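Local structure of 3-deoxy-manno-octulosonate cytidylyltransferase (Escherichia coli, 1H7E) at the interface of chains A and B. The protein catalyses the transfer of CMP from CTP to 3-deoxy-manno-octulosonate (KDO), giving CMP-KDO and diphosphate, the step that activates this sugar for lipopolysaccharide biosynthesis. Residues are numbered along the deposited sequence; one frame, centred on the assembly and turned at random. Chains: chain A/B, 3-deoxy-manno-octulosonate cytidylyltransferase.

Contact 1: the interface of chains A and B. Residues chain A 143-144, 151, 159, 168; chain B 152, 193-194, 207.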
loop_
_atom_site.group_PDB
_atom_site.type_symbol
_atom_site.label_atom_id
_atom_site.label_comp_id
_atom_site.label_asym_id
_atom_site.label_seq_id
_atom_site.Cartn_x
_atom_site.Cartn_y
_atom_site.Cartn_z
ATOM N N VAL A 143 -4.688 4.186 -1.467
ATOM C CA VAL A 143 -5.553 3.029 -1.649
ATOM C C VAL A 143 -5.848 2.554 -0.228
ATOM O O VAL A 143 -4.920 2.467 0.580
ATOM C CB VAL A 143 -4.846 1.909 -2.444
ATOM C CG1 VAL A 143 -5.724 0.647 -2.436
ATOM C CG2 VAL A 143 -4.635 2.370 -3.877
ATOM N N VAL A 144 -7.107 2.221 0.061
ATOM C CA VAL A 144 -7.518 1.804 1.404
ATOM C C VAL A 144 -8.193 0.446 1.445
ATOM O O VAL A 144 -8.655 -0.036 0.422
ATOM C CB VAL A 144 -8.502 2.860 2.038
ATOM C CG1 VAL A 144 -7.884 4.279 2.022
ATOM C CG2 VAL A 144 -9.829 2.863 1.290
ATOM N N LEU A 151 -3.419 1.493 2.712
ATOM C CA LEU A 151 -2.510 0.389 2.367
ATOM C C LEU A 151 -1.180 1.024 1.917
ATOM O O LEU A 151 -0.106 0.581 2.302
ATOM C CB LEU A 151 -3.086 -0.474 1.221
ATOM C CG LEU A 151 -4.354 -1.265 1.563
ATOM C CD1 LEU A 151 -4.772 -2.096 0.344
ATOM C CD2 LEU A 151 -4.103 -2.157 2.771
ATOM N N PRO A 159 -4.908 2.485 -7.721
ATOM C CA PRO A 159 -4.511 1.209 -8.322
ATOM C C PRO A 159 -4.145 1.361 -9.807
ATOM O O PRO A 159 -4.604 2.294 -10.489
ATOM C CB PRO A 159 -5.762 0.351 -8.134
ATOM C CG PRO A 159 -6.873 1.349 -8.283
ATOM C CD PRO A 159 -6.358 2.508 -7.444
ATOM N N ARG A 168 -10.978 3.308 -9.269
ATOM C CA ARG A 168 -11.519 4.484 -8.597
ATOM C C ARG A 168 -10.313 5.069 -7.831
ATOM O O ARG A 168 -9.577 4.334 -7.167
ATOM C CB ARG A 168 -12.647 4.081 -7.650
ATOM C CG ARG A 168 -13.372 5.261 -7.044
ATOM C CD ARG A 168 -14.601 4.829 -6.244
ATOM N NE ARG A 168 -15.256 5.997 -5.653
ATOM C CZ ARG A 168 -15.026 6.465 -4.423
ATOM N NH1 ARG A 168 -14.159 5.867 -3.612
ATOM N NH2 ARG A 168 -15.644 7.567 -4.018
ATOM N N TYR B 152 1.569 -2.943 -0.152
ATOM C CA TYR B 152 0.715 -2.991 -1.337
ATOM C C TYR B 152 1.447 -3.726 -2.455
ATOM O O TYR B 152 2.682 -3.798 -2.444
ATOM C CB TYR B 152 0.375 -1.550 -1.787
ATOM C CG TYR B 152 -0.700 -1.411 -2.866
ATOM C CD1 TYR B 152 -1.977 -1.970 -2.694
ATOM C CD2 TYR B 152 -0.420 -0.767 -4.085
ATOM C CE1 TYR B 152 -2.940 -1.900 -3.711
ATOM C CE2 TYR B 152 -1.380 -0.695 -5.104
ATOM C CZ TYR B 152 -2.637 -1.277 -4.904
ATOM O OH TYR B 152 -3.560 -1.276 -5.912
ATOM N N MET B 193 -12.131 -3.403 -5.008
ATOM C CA MET B 193 -11.938 -2.529 -6.151
ATOM C C MET B 193 -10.481 -2.620 -6.654
ATOM O O MET B 193 -10.275 -2.761 -7.865
ATOM C CB MET B 193 -12.370 -1.089 -5.813
ATOM C CG MET B 193 -12.180 -0.089 -6.940
ATOM S SD MET B 193 -10.497 0.529 -6.976
ATOM C CE MET B 193 -10.500 1.496 -5.486
ATOM N N PRO B 194 -9.456 -2.532 -5.749
ATOM C CA PRO B 194 -8.061 -2.623 -6.214
ATOM C C PRO B 194 -7.767 -3.965 -6.902
ATOM O O PRO B 194 -7.054 -4.001 -7.894
ATOM C CB PRO B 194 -7.257 -2.442 -4.924
ATOM C CG PRO B 194 -8.118 -1.471 -4.161
ATOM C CD PRO B 194 -9.484 -2.086 -4.340
ATOM N N ASN B 207 -7.425 -6.305 1.294
ATOM C CA ASN B 207 -8.654 -5.528 1.475
ATOM C C ASN B 207 -9.322 -5.906 2.805
ATOM O O ASN B 207 -9.859 -5.052 3.499
ATOM C CB ASN B 207 -9.620 -5.806 0.314
ATOM C CG ASN B 207 -10.883 -5.006 0.413
ATOM O OD1 ASN B 207 -10.849 -3.782 0.338
ATOM N ND2 ASN B 207 -12.017 -5.694 0.535
HETATM O O HOH W 1 -8.544 -2.621 -0.630
#
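A:Val143 and B:Pro194 run antiparallel alongside one another at the homodimer interface of this KdsB-family cytidylyltransferase, with CG1 of the valine 3.6 Å from the ring carbon CG of the proline. That methyl lies anti to the backbone N (chi1 172°), which turns it out of strand 141-144 toward chain B, where it also meets CE1 of B:Tyr152 at 4.0 Å. The tyrosine lies roughly perpendicular to the side chains of A:Val143 and A:Leu151. Its CD1 is 4.1 Å from CD1 of the leucine, and the next carbon, CE1, is met by the valine methyl from above the ring plane, near the rim. The phenolic OH of B:Tyr152 ends against A:Pro159, 3.5 Å from CB, a proline that follows a cis peptide bond. The other side of this patch belongs to B:Met193, at the start of helix 193-198. Its side chain is bent at both chi2 and chi3 (-84° and -69°), which brings SD to the CG corner of the A:Pro159 ring, 3.9 Å away. The terminal methyl CE turns to the backbone of A:Arg168, 3.4 Å from its carbonyl O, while the N-H of that residue makes a weak hydrogen bond to SD; A:Arg168 itself is poorly ordered. Beyond the apolar groups the contact becomes water-mediated: water 1 lies 2.8 Å from A:Val144 O and equally far from the side-chain amide oxygen OD1 of B:Asn207, linking two acceptors that do not touch directly.

Contact 2: the interface of chains A and B. Residues chain A 152, 193-194, 197-198; chain B 159-160, 167.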
loop_
_atom_site.group_PDB
_atom_site.type_symbol
_atom_site.label_atom_id
_atom_site.label_comp_id
_atom_site.label_asym_id
_atom_site.label_seq_id
_atom_site.Cartn_x
_atom_site.Cartn_y
_atom_site.Cartn_z
ATOM N N TYR A 152 -1.270 2.084 1.131
ATOM C CA TYR A 152 -0.070 2.768 0.635
ATOM C C TYR A 152 -0.468 4.132 0.066
ATOM O O TYR A 152 -1.638 4.348 -0.282
ATOM C CB TYR A 152 0.620 1.894 -0.457
ATOM C CG TYR A 152 1.985 2.377 -0.943
ATOM C CD1 TYR A 152 3.057 2.497 -0.061
ATOM C CD2 TYR A 152 2.193 2.737 -2.276
ATOM C CE1 TYR A 152 4.292 2.966 -0.485
ATOM C CE2 TYR A 152 3.444 3.207 -2.712
ATOM C CZ TYR A 152 4.480 3.319 -1.801
ATOM O OH TYR A 152 5.700 3.800 -2.188
ATOM N N MET A 193 12.974 3.675 2.983
ATOM C CA MET A 193 13.309 3.762 1.577
ATOM C C MET A 193 12.110 4.326 0.760
ATOM O O MET A 193 12.284 5.229 -0.044
ATOM C CB MET A 193 13.799 2.390 1.073
ATOM C CG MET A 193 14.149 2.328 -0.425
ATOM S SD MET A 193 12.693 2.165 -1.476
ATOM C CE MET A 193 12.283 0.534 -1.066
ATOM N N PRO A 194 10.876 3.815 0.967
ATOM C CA PRO A 194 9.775 4.392 0.173
ATOM C C PRO A 194 9.573 5.894 0.449
ATOM O O PRO A 194 9.293 6.679 -0.461
ATOM C CB PRO A 194 8.570 3.522 0.569
ATOM C CG PRO A 194 9.199 2.192 0.813
ATOM C CD PRO A 194 10.443 2.583 1.643
ATOM N N ALA A 197 12.408 7.708 -1.539
ATOM C CA ALA A 197 12.176 7.583 -2.975
ATOM C C ALA A 197 11.012 8.472 -3.441
ATOM O O ALA A 197 11.140 9.230 -4.396
ATOM C CB ALA A 197 11.918 6.074 -3.316
ATOM N N GLU A 198 9.883 8.416 -2.735
ATOM C CA GLU A 198 8.683 9.183 -3.103
ATOM C C GLU A 198 8.665 10.615 -2.595
ATOM O O GLU A 198 7.929 11.461 -3.118
ATOM C CB GLU A 198 7.436 8.486 -2.542
ATOM C CG GLU A 198 7.191 7.048 -3.028
ATOM C CD GLU A 198 5.920 6.922 -3.841
ATOM O OE1 GLU A 198 5.340 7.963 -4.210
ATOM O OE2 GLU A 198 5.512 5.786 -4.121
ATOM N N PRO B 159 8.125 1.881 -5.231
ATOM C CA PRO B 159 7.815 3.300 -5.015
ATOM C C PRO B 159 8.103 4.175 -6.224
ATOM O O PRO B 159 8.999 3.868 -7.019
ATOM C CB PRO B 159 8.734 3.674 -3.854
ATOM C CG PRO B 159 9.926 2.794 -4.089
ATOM C CD PRO B 159 9.318 1.474 -4.474
ATOM N N TYR B 160 7.323 5.252 -6.355
ATOM C CA TYR B 160 7.502 6.222 -7.423
ATOM C C TYR B 160 8.908 6.800 -7.247
ATOM O O TYR B 160 9.278 7.212 -6.143
ATOM C CB TYR B 160 6.466 7.335 -7.310
ATOM C CG TYR B 160 6.611 8.380 -8.389
ATOM C CD1 TYR B 160 5.997 8.214 -9.628
ATOM C CD2 TYR B 160 7.380 9.510 -8.182
ATOM C CE1 TYR B 160 6.148 9.150 -10.638
ATOM C CE2 TYR B 160 7.542 10.459 -9.178
ATOM C CZ TYR B 160 6.922 10.273 -10.409
ATOM O OH TYR B 160 7.065 11.224 -11.399
ATOM N N ALA B 167 15.185 4.860 -4.783
ATOM C CA ALA B 167 14.232 3.775 -5.043
ATOM C C ALA B 167 14.887 2.393 -5.239
ATOM O O ALA B 167 15.882 2.245 -5.938
ATOM C CB ALA B 167 13.362 4.127 -6.253
#
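The carboxylate of A:Glu198 receives the backbone N-H of B:Tyr160 in a direct hydrogen bond across this homodimer contact, with N 2.9 Å from OE2 and an angle of 166° at the hydrogen. The bond is nearly straight, yet the donor stands above the carboxylate plane, 78° out of it. The phenolic OH of A:Tyr152 reaches the same oxygen at 2.8 Å from OE2, on the anti side but tilted out of the carboxylate plane, toward the face opposite the B:Tyr160 donor. Donors from both chains thus grip one oxygen, which should restrain the carboxylate, and together they may stabilise its negative charge. A bend at chi2 (-115°) brings the acid group to the B:Tyr160 backbone, with CD 3.5 Å from the tyrosine CB.

Apolar packing centres on the ring of B:Pro159, which follows a cis peptide bond. Its CB faces CG of A:Glu198 at 3.8 Å, while CG meets SD of A:Met193 and CB of A:Ala197, each 3.9 Å away. The A:Ala197 methyl also packs on the backbone of B:Ala167, 3.7 Å from CA.

Chain A contributes helix 193-198 and, through A:Tyr152, strand 152-154; chain B meets them with the 159-160 loop and the residue after the 3-10 helix 164-166.

Contact 3: the interface of chains A and B. Residues chain A 154-156, 198; chain B 156-158, 160.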
loop_
_atom_site.group_PDB
_atom_site.type_symbol
_atom_site.label_atom_id
_atom_site.label_comp_id
_atom_site.label_asym_id
_atom_site.label_seq_id
_atom_site.Cartn_x
_atom_site.Cartn_y
_atom_site.Cartn_z
ATOM N N SER A 154 1.083 7.033 -2.794
ATOM C CA SER A 154 2.074 7.117 -3.854
ATOM C C SER A 154 1.811 8.227 -4.844
ATOM O O SER A 154 0.682 8.678 -4.982
ATOM C CB SER A 154 2.119 5.791 -4.630
ATOM O OG SER A 154 3.226 5.763 -5.529
ATOM N N ARG A 155 2.873 8.665 -5.525
ATOM C CA ARG A 155 2.769 9.664 -6.585
ATOM C C ARG A 155 2.411 8.892 -7.864
ATOM O O ARG A 155 1.968 9.490 -8.830
ATOM C CB ARG A 155 4.086 10.419 -6.769
ATOM C CG ARG A 155 4.379 11.375 -5.593
ATOM C CD ARG A 155 5.687 12.130 -5.773
ATOM N NE ARG A 155 6.014 12.860 -4.551
ATOM C CZ ARG A 155 5.385 13.958 -4.135
ATOM N NH1 ARG A 155 4.395 14.490 -4.845
ATOM N NH2 ARG A 155 5.687 14.474 -2.956
ATOM N N SER A 156 2.614 7.571 -7.856
ATOM C CA SER A 156 2.236 6.732 -9.014
ATOM C C SER A 156 0.736 6.498 -8.982
ATOM O O SER A 156 0.124 6.433 -7.911
ATOM C CB SER A 156 2.860 5.335 -8.971
ATOM O OG SER A 156 4.241 5.337 -9.226
ATOM N N GLU A 198 9.883 8.416 -2.735
ATOM C CA GLU A 198 8.683 9.183 -3.103
ATOM C C GLU A 198 8.665 10.615 -2.595
ATOM O O GLU A 198 7.929 11.461 -3.118
ATOM C CB GLU A 198 7.436 8.486 -2.542
ATOM C CG GLU A 198 7.191 7.048 -3.028
ATOM C CD GLU A 198 5.920 6.922 -3.841
ATOM O OE1 GLU A 198 5.340 7.963 -4.210
ATOM O OE2 GLU A 198 5.512 5.786 -4.121
ATOM N N SER B 156 1.857 -0.821 -11.140
ATOM C CA SER B 156 2.470 0.501 -11.274
ATOM C C SER B 156 3.838 0.426 -10.601
ATOM O O SER B 156 4.051 -0.374 -9.686
ATOM C CB SER B 156 1.671 1.570 -10.529
ATOM O OG SER B 156 0.607 2.066 -11.304
ATOM N N PRO B 157 4.801 1.233 -11.076
ATOM C CA PRO B 157 6.123 1.209 -10.461
ATOM C C PRO B 157 6.042 1.880 -9.078
ATOM O O PRO B 157 5.784 3.081 -8.980
ATOM C CB PRO B 157 6.969 2.074 -11.406
ATOM C CG PRO B 157 6.187 2.112 -12.692
ATOM C CD PRO B 157 4.767 2.149 -12.227
ATOM N N ILE B 158 6.159 1.084 -8.026
ATOM C CA ILE B 158 6.147 1.602 -6.655
ATOM C C ILE B 158 7.391 1.038 -5.981
ATOM O O ILE B 158 7.732 -0.134 -6.171
ATOM C CB ILE B 158 4.858 1.201 -5.845
ATOM C CG1 ILE B 158 4.628 -0.309 -5.883
ATOM C CG2 ILE B 158 3.654 1.939 -6.396
ATOM C CD1 ILE B 158 3.489 -0.773 -4.979
ATOM N N TYR B 160 7.323 5.252 -6.355
ATOM C CA TYR B 160 7.502 6.222 -7.423
ATOM C C TYR B 160 8.908 6.800 -7.247
ATOM O O TYR B 160 9.278 7.212 -6.143
ATOM C CB TYR B 160 6.466 7.335 -7.310
ATOM C CG TYR B 160 6.611 8.380 -8.389
ATOM C CD1 TYR B 160 5.997 8.214 -9.628
ATOM C CD2 TYR B 160 7.380 9.510 -8.182
ATOM C CE1 TYR B 160 6.148 9.150 -10.638
ATOM C CE2 TYR B 160 7.542 10.459 -9.178
ATOM C CZ TYR B 160 6.922 10.273 -10.409
ATOM O OH TYR B 160 7.065 11.224 -11.399
#
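A:Arg155 lays its CB over one face of the B:Tyr160 ring, 3.9 Å from the ring centroid and offset toward the rim, in a CH-pi contact of the two-fold homodimer interface. At the edge of the same ring, in its plane, sits the hydroxyl of A:Ser156, 3.4 Å from CD1. Face and edge are therefore both met by consecutive residues of chain A, which makes this the tight part of the contact. With OG anti to the carbonyl carbon (chi1 -72°), A:Ser156 points its hydroxyl at chain B and donates to B:Pro157 O at 2.7 Å from OG, tilted 22° from the carbonyl plane.

Second-shell bonds within chain A hold this surface in shape. A:Ser154 OG donates to the syn lone pair of OE2 of A:Glu198 and accepts the A:Ser156 N-H; the A:Arg155 N-H takes the syn lone pair of OE1. The extended arginine side chain brings NE to A:Glu198 O at 2.8 Å, the acceptor lying in the guanidinium plane, which should steady the side chain whose CB rests on the tyrosine ring.

Packing is looser toward B:Ile158, whose CG2 comes within 3.9 Å of A:Ser154 OG, and between A:Ser156 CB and B:Ser156 CB, 4.2 Å apart. Chain A presents the end of strand 152-154, the following loop and helix 193-198; chain B supplies its own 156-160 loop.

Contacts 2 and 3 adjoin, their C-alpha centres about 6 Å apart, and share A:Glu198 and B:Tyr160, so the carboxylate and the tyrosine join them into one continuous surface. Contact 1 is more distant: its C-alpha centre is about 17 Å from that of contact 2 and about 13 Å from that of contact 3. It nevertheless draws on the same elements with the chains exchanged: B:Tyr152, A:Pro159, B:Met193 and B:Pro194 in contact 1 recur as A:Tyr152, B:Pro159, A:Met193 and A:Pro194 in contact 2. Two-fold symmetry thus uses strand 152-154, the following loop and helix 193-198 on both sides, as expected of a homodimer.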